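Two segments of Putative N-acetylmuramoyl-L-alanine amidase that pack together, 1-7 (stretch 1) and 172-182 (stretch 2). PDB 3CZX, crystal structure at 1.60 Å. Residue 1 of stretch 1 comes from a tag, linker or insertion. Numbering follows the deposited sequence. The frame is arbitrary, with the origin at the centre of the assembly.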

# COMPACT_ATOMS: atom_id res chain seq x y z
N ALA A 1 -22.89 1.15 15.03
CA ALA A 1 -21.63 1.44 14.27
C ALA A 1 -21.94 1.82 12.84
O ALA A 1 -21.20 2.57 12.23
CB ALA A 1 -20.69 0.24 14.29
N MSE A 2 -23.05 1.32 12.31
CA MSE A 2 -23.45 1.64 10.93
C MSE A 2 -23.96 3.06 10.75
O MSE A 2 -24.05 3.54 9.62
CB MSE A 2 -24.48 0.63 10.43
CG MSE A 2 -23.89 -0.74 10.22
SE MSE A 2 -22.41 -0.72 8.89
CE MSE A 2 -22.23 -2.66 8.65
N SER A 3 -24.30 3.72 11.84
CA SER A 3 -24.66 5.13 11.81
C SER A 3 -23.43 6.01 11.98
O SER A 3 -23.52 7.21 11.75
CB SER A 3 -25.65 5.45 12.94
OG SER A 3 -25.02 5.38 14.21
N LYS A 4 -22.31 5.42 12.40
CA LYS A 4 -21.09 6.16 12.71
C LYS A 4 -20.35 6.58 11.43
O LYS A 4 -20.52 5.97 10.43
CB LYS A 4 -20.21 5.35 13.62
CG LYS A 4 -20.84 5.01 14.97
CD LYS A 4 -20.71 6.02 16.02
CE LYS A 4 -21.20 5.50 17.38
NZ LYS A 4 -20.13 5.58 18.45
N ILE A 5 -19.61 7.67 11.51
CA ILE A 5 -18.81 8.18 10.40
C ILE A 5 -17.36 8.30 10.88
O ILE A 5 -17.08 9.00 11.88
CB ILE A 5 -19.30 9.53 9.94
CG1 ILE A 5 -20.74 9.42 9.40
CG2 ILE A 5 -18.39 10.10 8.90
CD1 ILE A 5 -21.28 10.73 8.83
N ILE A 6 -16.47 7.63 10.17
CA ILE A 6 -15.04 7.69 10.45
C ILE A 6 -14.43 8.57 9.36
O ILE A 6 -14.67 8.31 8.18
CB ILE A 6 -14.42 6.29 10.37
CG1 ILE A 6 -15.05 5.36 11.41
CG2 ILE A 6 -12.90 6.33 10.60
CD1 ILE A 6 -15.27 3.98 10.92
N CYS A 7 -13.65 9.56 9.75
CA CYS A 7 -12.92 10.42 8.81
C CYS A 7 -11.45 10.04 8.89
O CYS A 7 -10.88 9.98 9.97
CB CYS A 7 -13.11 11.91 9.16
SG CYS A 7 -12.04 13.06 8.28
N ALA A 172 -8.97 -2.15 15.62
CA ALA A 172 -9.15 -1.44 16.89
C ALA A 172 -10.26 -0.39 16.79
O ALA A 172 -11.01 -0.18 17.75
CB ALA A 172 -7.81 -0.83 17.36
N ILE A 173 -10.34 0.31 15.65
CA ILE A 173 -11.38 1.29 15.43
C ILE A 173 -12.71 0.57 15.41
O ILE A 173 -13.60 0.94 16.15
CB ILE A 173 -11.15 2.11 14.11
CG1 ILE A 173 -9.93 3.00 14.20
CG2 ILE A 173 -12.37 2.97 13.77
CD1 ILE A 173 -9.47 3.58 12.87
N ALA A 174 -12.82 -0.50 14.64
CA ALA A 174 -14.07 -1.26 14.56
C ALA A 174 -14.46 -1.79 15.92
O ALA A 174 -15.62 -1.68 16.32
CB ALA A 174 -13.94 -2.39 13.55
N MSE A 175 -13.52 -2.34 16.66
CA MSE A 175 -13.83 -2.87 18.00
C MSE A 175 -14.38 -1.79 18.94
O MSE A 175 -15.36 -2.00 19.69
CB MSE A 175 -12.60 -3.55 18.60
CG MSE A 175 -12.71 -3.95 20.04
SE MSE A 175 -13.79 -5.56 20.19
CE MSE A 175 -12.39 -6.81 19.69
N GLU A 176 -13.77 -0.61 18.90
CA GLU A 176 -14.19 0.47 19.79
C GLU A 176 -15.60 0.94 19.47
O GLU A 176 -16.33 1.37 20.35
CB GLU A 176 -13.18 1.61 19.70
CG GLU A 176 -13.46 2.82 20.53
CD GLU A 176 -13.33 2.60 22.03
OE1 GLU A 176 -12.94 1.49 22.48
OE2 GLU A 176 -13.61 3.57 22.78
N LEU A 177 -15.96 0.85 18.20
CA LEU A 177 -17.30 1.19 17.70
C LEU A 177 -18.30 0.05 17.91
O LEU A 177 -19.50 0.23 17.73
CB LEU A 177 -17.24 1.52 16.22
CG LEU A 177 -16.40 2.76 15.89
CD1 LEU A 177 -16.30 2.96 14.40
CD2 LEU A 177 -17.00 3.98 16.57
N GLY A 178 -17.80 -1.13 18.27
CA GLY A 178 -18.61 -2.33 18.43
C GLY A 178 -19.08 -2.94 17.12
O GLY A 178 -20.13 -3.61 17.09
N ALA A 179 -18.32 -2.72 16.04
CA ALA A 179 -18.65 -3.26 14.73
C ALA A 179 -18.05 -4.63 14.55
O ALA A 179 -16.83 -4.81 14.67
CB ALA A 179 -18.15 -2.34 13.61
N ALA A 180 -18.91 -5.59 14.23
CA ALA A 180 -18.44 -6.94 13.95
C ALA A 180 -18.06 -7.06 12.48
O ALA A 180 -18.58 -6.31 11.64
CB ALA A 180 -19.53 -7.94 14.31
N LYS A 181 -17.16 -7.98 12.17
CA LYS A 181 -16.80 -8.24 10.78
C LYS A 181 -18.02 -8.72 9.99
O LYS A 181 -18.88 -9.41 10.55
CB LYS A 181 -15.66 -9.25 10.65
CG LYS A 181 -14.32 -8.75 11.21
CD LYS A 181 -13.17 -9.54 10.64
CE LYS A 181 -11.93 -9.39 11.50
NZ LYS A 181 -10.74 -9.79 10.75
N VAL A 182 -18.09 -8.31 8.71
CA VAL A 182 -19.15 -8.72 7.79
C VAL A 182 -18.55 -9.64 6.71
O VAL A 182 -17.73 -10.53 7.03
CB VAL A 182 -19.85 -7.52 7.10
CG1 VAL A 182 -20.47 -6.57 8.13
CG2 VAL A 182 -18.86 -6.77 6.19

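The N-terminal segment and the C-terminal segment of the chain meet in a small, mainly apolar contact, without a hydrogen bond between them, that buries 319 Å² summed over both sides and centres on Leu177.

Each backbone makes hydrogen bonds of its own near the interface. In the first stretch, a type I turn from Ala1 to Lys4 is closed by Lys4 N to Ala1 O at 3.1 Å, and the chain then extends into the strand that includes Ile6 and Cys7. In the second, the helix ends in a Schellman motif: Gly178, at a positive phi of 73° that favours glycine, leaves the helical conformation, while Ala179 N bonds to Ala174 O at 2.9 Å and Gly178 N to Met175 O at 3.0 Å. Beyond Gly178 the chain leaves the helix, and the CA-to-CB bond of Ala179 points toward the first stretch.

Leu177, with an m chi1 and a t chi2, gives up more surface than any other residue here, 86 Å². Its CD1 lies 3.8 Å from Ile6 CD1, and the same Ile6 methyl reaches Ile173 CG2 at 4.2 Å. Ile173 and Leu177 are four residues apart, about one helical turn, so a single branched side chain from the strand can touch both. Its other methyl, Leu177 CD2, lies 4.0 Å from Lys4 NZ, a van der Waals approach that offers the amine no polar partner.

Ala1, a tag residue, directs its methyl toward the end of the helix: CB stands 3.6 Å from the carbonyl oxygen Leu177 O, 4.2 Å from Leu177 CB and 3.7 Å from Ala179 CB. Farther along, the CB of selenomethionine Met2 points away, yet its side chain returns to place CE 4.3 Å from Val182 CG1, a light contact between two exposed residues.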